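Long-range contacts in D-lactate dehydrogenase (Fermentative) (PDB 5Z20), which catalyses the NAD-dependent interconversion of D-lactate and pyruvate, as a member of the D-isomer specific 2-hydroxyacid dehydrogenase family: residues S218-L223 with I246-G251; I166-I171 with L186-P191. All blocks are in the same frame, centred on the assembly; numbering follows the deposited sequence.

Contact 1. Residues S218-L223 with I246-G251. With NAI (1,4-dihydronicotinamide adenine dinucleotide), chain L; OXM (oxamic acid), chain M.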
loop_
_atom_site.group_PDB
_atom_site.type_symbol
_atom_site.label_atom_id
_atom_site.label_comp_id
_atom_site.label_asym_id
_atom_site.label_seq_id
_atom_site.Cartn_x
_atom_site.Cartn_y
_atom_site.Cartn_z
ATOM N N SER B 218 -22.074 6.184 16.822
ATOM C CA SER B 218 -22.342 6.154 15.392
ATOM C C SER B 218 -23.455 7.121 15.060
ATOM O O SER B 218 -24.493 7.110 15.721
ATOM C CB SER B 218 -22.797 4.731 14.934
ATOM O OG SER B 218 -22.801 4.683 13.514
ATOM N N LEU B 219 -23.240 7.945 14.046
ATOM C CA LEU B 219 -24.139 9.007 13.618
ATOM C C LEU B 219 -25.034 8.540 12.480
ATOM O O LEU B 219 -24.565 8.119 11.429
ATOM C CB LEU B 219 -23.324 10.229 13.114
ATOM C CG LEU B 219 -22.247 10.749 14.083
ATOM C CD1 LEU B 219 -21.446 11.867 13.462
ATOM C CD2 LEU B 219 -22.938 11.281 15.310
ATOM N N HIS B 220 -26.330 8.677 12.707
ATOM C CA HIS B 220 -27.347 8.293 11.727
ATOM C C HIS B 220 -28.531 9.259 11.675
ATOM O O HIS B 220 -29.612 8.907 11.265
ATOM C CB HIS B 220 -27.817 6.855 12.017
ATOM C CG HIS B 220 -26.714 5.844 11.965
ATOM N ND1 HIS B 220 -26.122 5.442 10.778
ATOM C CD2 HIS B 220 -26.072 5.171 12.942
ATOM C CE1 HIS B 220 -25.257 4.485 11.034
ATOM N NE2 HIS B 220 -25.190 4.316 12.338
ATOM N N CYS B 221 -28.278 10.510 12.023
ATOM C CA CYS B 221 -29.235 11.551 11.895
ATOM C C CYS B 221 -29.003 12.233 10.581
ATOM O O CYS B 221 -27.881 12.249 10.070
ATOM C CB CYS B 221 -29.094 12.552 13.069
ATOM S SG CYS B 221 -27.434 13.248 13.252
ATOM N N PRO B 222 -30.027 12.879 10.052
ATOM C CA PRO B 222 -29.802 13.669 8.866
ATOM C C PRO B 222 -29.002 14.941 9.146
ATOM O O PRO B 222 -28.894 15.361 10.287
ATOM C CB PRO B 222 -31.228 14.044 8.406
ATOM C CG PRO B 222 -32.130 13.774 9.564
ATOM C CD PRO B 222 -31.407 12.945 10.553
ATOM N N LEU B 223 -28.502 15.557 8.073
ATOM C CA LEU B 223 -27.911 16.867 8.167
ATOM C C LEU B 223 -29.016 17.900 8.067
ATOM O O LEU B 223 -29.754 17.940 7.054
ATOM C CB LEU B 223 -26.878 17.073 7.102
ATOM C CG LEU B 223 -26.229 18.469 7.083
ATOM C CD1 LEU B 223 -25.479 18.725 8.400
ATOM C CD2 LEU B 223 -25.274 18.670 5.881
ATOM N N ILE B 246 -17.946 6.820 14.550
ATOM C CA ILE B 246 -18.301 6.405 13.208
ATOM C C ILE B 246 -19.277 7.378 12.589
ATOM O O ILE B 246 -20.322 7.700 13.199
ATOM C CB ILE B 246 -18.979 5.006 13.206
ATOM C CG1 ILE B 246 -18.158 3.948 13.865
ATOM C CG2 ILE B 246 -19.284 4.555 11.777
ATOM C CD1 ILE B 246 -16.773 3.673 13.246
ATOM N N ASN B 247 -18.941 7.863 11.391
ATOM C CA ASN B 247 -19.790 8.775 10.657
ATOM C C ASN B 247 -20.074 8.302 9.247
ATOM O O ASN B 247 -19.274 8.481 8.362
ATOM C CB ASN B 247 -19.245 10.204 10.618
ATOM C CG ASN B 247 -20.234 11.183 10.037
ATOM O OD1 ASN B 247 -21.425 10.878 9.856
ATOM N ND2 ASN B 247 -19.740 12.364 9.675
ATOM N N THR B 248 -21.229 7.663 9.100
ATOM C CA THR B 248 -21.787 7.267 7.829
ATOM C C THR B 248 -23.061 8.082 7.507
ATOM O O THR B 248 -23.894 7.677 6.684
ATOM C CB THR B 248 -22.183 5.764 7.811
ATOM O OG1 THR B 248 -23.163 5.503 8.793
ATOM C CG2 THR B 248 -20.977 4.870 8.001
ATOM N N GLY B 249 -23.184 9.241 8.146
ATOM C CA GLY B 249 -24.309 10.177 7.939
ATOM C C GLY B 249 -23.989 11.206 6.878
ATOM O O GLY B 249 -24.206 10.952 5.675
ATOM N N ARG B 250 -23.448 12.357 7.303
ATOM C CA ARG B 250 -22.979 13.408 6.365
ATOM C C ARG B 250 -21.772 14.037 6.924
ATOM O O ARG B 250 -21.610 14.144 8.148
ATOM C CB ARG B 250 -24.067 14.477 6.143
ATOM C CG ARG B 250 -25.237 14.048 5.267
ATOM C CD ARG B 250 -24.845 13.924 3.814
ATOM N NE ARG B 250 -25.929 13.526 2.928
ATOM C CZ ARG B 250 -26.232 12.270 2.599
ATOM N NH1 ARG B 250 -25.552 11.253 3.091
ATOM N NH2 ARG B 250 -27.223 12.023 1.692
ATOM N N GLY B 251 -20.925 14.536 6.046
ATOM C CA GLY B 251 -19.662 15.175 6.470
ATOM C C GLY B 251 -19.806 16.310 7.448
ATOM O O GLY B 251 -19.049 16.419 8.450
HETATM P PA NAI L . -34.599 8.475 8.868
HETATM O O1A NAI L . -35.241 9.689 8.567
HETATM O O2A NAI L . -35.301 7.222 8.814
HETATM O O5B NAI L . -34.054 8.657 10.284
HETATM C C5B NAI L . -33.349 9.759 10.732
HETATM C C4B NAI L . -33.426 9.778 12.236
HETATM O O4B NAI L . -32.650 10.844 12.733
HETATM C C3B NAI L . -34.856 9.898 12.779
HETATM O O3B NAI L . -35.161 9.089 13.894
HETATM C C2B NAI L . -34.811 11.304 13.254
HETATM O O2B NAI L . -35.714 11.648 14.269
HETATM C C1B NAI L . -33.387 11.461 13.731
HETATM N N9A NAI L . -33.076 12.878 13.936
HETATM C C8A NAI L . -33.630 13.892 13.289
HETATM N N7A NAI L . -33.191 15.032 13.707
HETATM C C5A NAI L . -32.333 14.795 14.651
HETATM C C6A NAI L . -31.498 15.627 15.513
HETATM N N6A NAI L . -31.533 16.945 15.411
HETATM N N1A NAI L . -30.715 15.009 16.380
HETATM C C2A NAI L . -30.716 13.697 16.473
HETATM N N3A NAI L . -31.440 12.892 15.720
HETATM C C4A NAI L . -32.264 13.368 14.819
HETATM O O3 NAI L . -33.327 8.519 7.963
HETATM P PN NAI L . -32.389 7.333 7.576
HETATM O O1N NAI L . -32.991 6.638 6.507
HETATM O O2N NAI L . -32.038 6.635 8.755
HETATM O O5D NAI L . -31.223 8.183 7.076
HETATM C C5D NAI L . -30.241 8.703 7.918
HETATM C C4D NAI L . -29.217 9.551 7.179
HETATM O O4D NAI L . -28.077 8.848 6.756
HETATM C C3D NAI L . -29.719 10.249 5.946
HETATM O O3D NAI L . -30.291 11.500 6.229
HETATM C C2D NAI L . -28.476 10.399 5.102
HETATM O O2D NAI L . -27.874 11.653 5.248
HETATM C C1D NAI L . -27.515 9.374 5.617
HETATM N N1N NAI L . -27.281 8.361 4.610
HETATM C C2N NAI L . -26.044 8.070 4.274
HETATM C C3N NAI L . -25.742 7.108 3.335
HETATM C C7N NAI L . -24.305 6.797 2.976
HETATM O O7N NAI L . -24.042 6.336 1.936
HETATM N N7N NAI L . -23.316 7.018 3.773
HETATM C C4N NAI L . -26.813 6.491 2.701
HETATM C C5N NAI L . -28.096 6.819 3.049
HETATM C C6N NAI L . -28.299 7.761 4.024
HETATM C C1 OXM M . -26.540 8.367 0.289
HETATM N N1 OXM M . -26.056 7.467 -0.564
HETATM O O1 OXM M . -25.813 9.009 1.029
HETATM C C2 OXM M . -27.982 8.589 0.336
HETATM O O2 OXM M . -28.415 9.660 0.814
HETATM O O3 OXM M . -28.747 7.702 -0.102
HETATM O O HOH W 1 -22.561 6.473 11.348
HETATM O O HOH W 2 -26.324 6.957 8.165
#
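Ile246 and Ser218 pair as neighbouring parallel strand residues, their CA atoms 4.6 Å apart, and Ile246 O takes the amide proton of Leu219 N across 3.0 Å at a fairly straight 158°. Asn247, with CG anti to its backbone N (chi1 -171°), holds that CG 3.7 Å from Leu219 CD1. Its amide shapes the turn: OD1 accepts from Gly249 N, closing an Asx turn, while ND2 donates to Arg250 O, which lies near the amide plane. A water bridges the two segments, donating to Leu219 O (2.6 Å), accepting from Thr248 N and also bonding Ser218 OG. Thr248 OG1 comes 3.2 Å from His220 CE1. Thr248 O receives the carboxamide N7N of NADH and a second water, which also bonds His220 ND1 and nicotinamide-ribose O4D. Arg250 packs its CB and CG against Leu223 CB, then bends at chi2 (-72°) to bring its guanidinium under the ribose O2D, which sits 3.1 Å above the plane. Its NH2 meets oxamate O2 at 2.8 Å and NH1 meets O1, whereas Asn96 holds NE. Loops at the C-terminal ends of adjacent parallel strands that hold the cofactor are the Rossmann arrangement; here they also reach oxamate through Arg250.

Contact 2. Residues I166-I171 with L186-P191; sequences IGTGQI and LLAYDP. With NAI (1,4-dihydronicotinamide adenine dinucleotide), chain L.
Gly167 N donates to Tyr189 O, and Thr168 N to the carboxylate of Asp190, joining the two strands, and the loops that follow them, of a Rossmann beta-alpha-beta unit: strand 162-166, helix 170-181 and strand 185-189. Ile166 and Tyr189 form the parallel bridge, with CA atoms 5.0 Å apart. Gly167 N lies 2.9 Å from Tyr189 O, with an angle of 164° at the hydrogen, and Ile166 CA adds a CA-H...O contact to the same carbonyl. On the side-chain face, Ile166 CG2 reaches the edge of the Tyr189 ring at CD2, while Leu207 packs on both residues.

Asp190 follows the strand end, and its CG, anti to the backbone N (chi1 -162°), carries the carboxylate to the glycine-rich turn. OD2 takes Thr168 N at 2.8 Å on the anti lone pair, the one directed away from OD1, and also accepts from ribose O3B of NADH. OD1 accepts from ribose O2B and from Tyr192 N, so both oxygens have at least two donors. This acidic grip on the two adenosine-ribose hydroxyls is consistent with a preference for NAD over NADP, whose phosphate would sit at O2B.

Thr168 OG1 is 3.3 Å from Asp190 OD2, but its hydroxyl is hydrogen-bonded to Tyr204 OH; its CG2 methyl packs on Ala188 CB.

Gly167 and Gly169 fit the GxGxxG pattern. Gly169, at the N-cap, brings its CA to 3.2 Å from NADH O5B, and the CA of Gly167 also lies close to O4B. Past this turn the first helix amides grip the pyrophosphate: Ile171 N binds O2N at 3.0 Å. On the adenosine-side phosphate, O2A has two donors from one residue, Gln170 N at 3.0 Å and 179°, and Gln170 NE2 at 3.1 Å.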
loop_
_atom_site.group_PDB
_atom_site.type_symbol
_atom_site.label_atom_id
_atom_site.label_comp_id
_atom_site.label_asym_id
_atom_site.label_seq_id
_atom_site.Cartn_x
_atom_site.Cartn_y
_atom_site.Cartn_z
ATOM N N ILE B 166 -26.806 7.958 17.548
ATOM C CA ILE B 166 -27.404 9.248 17.439
ATOM C C ILE B 166 -28.234 9.223 16.174
ATOM O O ILE B 166 -27.715 9.224 15.037
ATOM C CB ILE B 166 -26.306 10.300 17.363
ATOM C CG1 ILE B 166 -25.578 10.349 18.713
ATOM C CG2 ILE B 166 -26.850 11.669 16.993
ATOM C CD1 ILE B 166 -24.305 11.138 18.717
ATOM N N GLY B 167 -29.534 9.218 16.361
ATOM C CA GLY B 167 -30.471 9.123 15.238
ATOM C C GLY B 167 -30.928 7.705 15.026
ATOM O O GLY B 167 -30.206 6.925 14.418
ATOM N N THR B 168 -32.110 7.392 15.556
ATOM C CA THR B 168 -32.638 6.031 15.564
ATOM C C THR B 168 -33.755 5.853 14.555
ATOM O O THR B 168 -34.813 5.330 14.877
ATOM C CB THR B 168 -33.139 5.650 16.977
ATOM O OG1 THR B 168 -34.053 6.646 17.506
ATOM C CG2 THR B 168 -31.933 5.578 17.911
ATOM N N GLY B 169 -33.501 6.270 13.326
ATOM C CA GLY B 169 -34.442 6.127 12.249
ATOM C C GLY B 169 -34.248 4.791 11.548
ATOM O O GLY B 169 -33.862 3.829 12.149
ATOM N N GLN B 170 -34.484 4.749 10.259
ATOM C CA GLN B 170 -34.364 3.498 9.559
ATOM C C GLN B 170 -32.975 2.905 9.675
ATOM O O GLN B 170 -32.823 1.706 9.917
ATOM C CB GLN B 170 -34.763 3.712 8.097
ATOM C CG GLN B 170 -36.271 3.892 7.995
ATOM C CD GLN B 170 -36.678 4.387 6.663
ATOM O OE1 GLN B 170 -37.255 3.665 5.901
ATOM N NE2 GLN B 170 -36.354 5.652 6.356
ATOM N N ILE B 171 -31.944 3.721 9.416
ATOM C CA ILE B 171 -30.591 3.177 9.409
ATOM C C ILE B 171 -30.187 2.959 10.851
ATOM O O ILE B 171 -29.638 1.905 11.174
ATOM C CB ILE B 171 -29.601 4.049 8.623
ATOM C CG1 ILE B 171 -30.006 4.063 7.133
ATOM C CG2 ILE B 171 -28.201 3.495 8.773
ATOM C CD1 ILE B 171 -29.359 5.180 6.300
ATOM N N LEU B 186 -26.991 -0.917 24.178
ATOM C CA LEU B 186 -27.319 0.213 23.328
ATOM C C LEU B 186 -27.835 1.452 24.021
ATOM O O LEU B 186 -28.781 1.400 24.808
ATOM C CB LEU B 186 -28.345 -0.225 22.289
ATOM C CG LEU B 186 -27.771 -1.032 21.134
ATOM C CD1 LEU B 186 -28.843 -1.956 20.580
ATOM C CD2 LEU B 186 -27.250 -0.082 20.068
ATOM N N LEU B 187 -27.217 2.573 23.678
ATOM C CA LEU B 187 -27.653 3.870 24.143
ATOM C C LEU B 187 -28.094 4.646 22.935
ATOM O O LEU B 187 -27.545 4.424 21.839
ATOM C CB LEU B 187 -26.489 4.562 24.821
ATOM C CG LEU B 187 -25.780 3.745 25.909
ATOM C CD1 LEU B 187 -24.683 4.584 26.513
ATOM C CD2 LEU B 187 -26.750 3.288 26.976
ATOM N N ALA B 188 -29.094 5.500 23.102
ATOM C CA ALA B 188 -29.721 6.180 22.000
ATOM C C ALA B 188 -30.057 7.607 22.302
ATOM O O ALA B 188 -30.534 7.920 23.380
ATOM C CB ALA B 188 -30.994 5.438 21.543
ATOM N N TYR B 189 -29.912 8.448 21.297
ATOM C CA TYR B 189 -30.373 9.770 21.368
ATOM C C TYR B 189 -31.093 10.088 20.081
ATOM O O TYR B 189 -30.568 9.909 18.954
ATOM C CB TYR B 189 -29.233 10.700 21.584
ATOM C CG TYR B 189 -29.612 12.133 21.374
ATOM C CD1 TYR B 189 -30.399 12.819 22.322
ATOM C CD2 TYR B 189 -29.241 12.791 20.227
ATOM C CE1 TYR B 189 -30.793 14.118 22.110
ATOM C CE2 TYR B 189 -29.632 14.094 19.997
ATOM C CZ TYR B 189 -30.389 14.746 20.948
ATOM O OH TYR B 189 -30.741 16.029 20.724
ATOM N N ASP B 190 -32.323 10.571 20.222
ATOM C CA ASP B 190 -33.115 11.044 19.067
ATOM C C ASP B 190 -34.103 12.083 19.697
ATOM O O ASP B 190 -34.691 11.821 20.693
ATOM C CB ASP B 190 -33.835 9.908 18.418
ATOM C CG ASP B 190 -34.294 10.237 16.997
ATOM O OD1 ASP B 190 -35.162 11.131 16.802
ATOM O OD2 ASP B 190 -33.789 9.589 16.044
ATOM N N PRO B 191 -34.230 13.258 19.115
ATOM C CA PRO B 191 -35.330 14.126 19.527
ATOM C C PRO B 191 -36.677 13.424 19.467
ATOM O O PRO B 191 -37.583 13.857 20.147
ATOM C CB PRO B 191 -35.292 15.271 18.510
ATOM C CG PRO B 191 -34.587 14.696 17.286
ATOM C CD PRO B 191 -33.593 13.706 17.838
HETATM P PA NAI L . -34.599 8.475 8.868
HETATM O O1A NAI L . -35.241 9.689 8.567
HETATM O O2A NAI L . -35.301 7.222 8.814
HETATM O O5B NAI L . -34.054 8.657 10.284
HETATM C C5B NAI L . -33.349 9.759 10.732
HETATM C C4B NAI L . -33.426 9.778 12.236
HETATM O O4B NAI L . -32.650 10.844 12.733
HETATM C C3B NAI L . -34.856 9.898 12.779
HETATM O O3B NAI L . -35.161 9.089 13.894
HETATM C C2B NAI L . -34.811 11.304 13.254
HETATM O O2B NAI L . -35.714 11.648 14.269
HETATM C C1B NAI L . -33.387 11.461 13.731
HETATM N N9A NAI L . -33.076 12.878 13.936
HETATM C C8A NAI L . -33.630 13.892 13.289
HETATM N N7A NAI L . -33.191 15.032 13.707
HETATM C C5A NAI L . -32.333 14.795 14.651
HETATM C C6A NAI L . -31.498 15.627 15.513
HETATM N N6A NAI L . -31.533 16.945 15.411
HETATM N N1A NAI L . -30.715 15.009 16.380
HETATM C C2A NAI L . -30.716 13.697 16.473
HETATM N N3A NAI L . -31.440 12.892 15.720
HETATM C C4A NAI L . -32.264 13.368 14.819
HETATM O O3 NAI L . -33.327 8.519 7.963
HETATM P PN NAI L . -32.389 7.333 7.576
HETATM O O1N NAI L . -32.991 6.638 6.507
HETATM O O2N NAI L . -32.038 6.635 8.755
HETATM O O5D NAI L . -31.223 8.183 7.076
HETATM C C5D NAI L . -30.241 8.703 7.918
HETATM C C4D NAI L . -29.217 9.551 7.179
HETATM O O4D NAI L . -28.077 8.848 6.756
HETATM C C3D NAI L . -29.719 10.249 5.946
HETATM O O3D NAI L . -30.291 11.500 6.229
HETATM C C2D NAI L . -28.476 10.399 5.102
HETATM O O2D NAI L . -27.874 11.653 5.248
HETATM C C1D NAI L . -27.515 9.374 5.617
HETATM N N1N NAI L . -27.281 8.361 4.610
HETATM C C2N NAI L . -26.044 8.070 4.274
HETATM C C3N NAI L . -25.742 7.108 3.335
HETATM C C7N NAI L . -24.305 6.797 2.976
HETATM O O7N NAI L . -24.042 6.336 1.936
HETATM N N7N NAI L . -23.316 7.018 3.773
HETATM C C4N NAI L . -26.813 6.491 2.701
HETATM C C5N NAI L . -28.096 6.819 3.049
HETATM C C6N NAI L . -28.299 7.761 4.024
#

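How the contacts relate
Both contacts are buried and belong to one parallel sheet, where strand 162-166 of contact 2 lies directly beside strand 216-219 of contact 1. Probable hydrogen bonds join them, His220 N to Ile166 O at 2.8 Å and Ser218 O to Ile166 N at 3.1 Å, and His220 ND1 packs on Ile171 CG2. Contact 1 lies nearer the middle of the chain, its centre about 7 Å from the chain's centre against about 16 Å for contact 2. Their polar contacts with NADH differ: contact 2 sets a carboxylate and helix amides on adenosine ribose and pyrophosphate, contact 1 water on the nicotinamide ribose, the Thr248 carbonyl on the carboxamide and Arg250 on oxamate. Apolar contacts of both overlap along the cofactor.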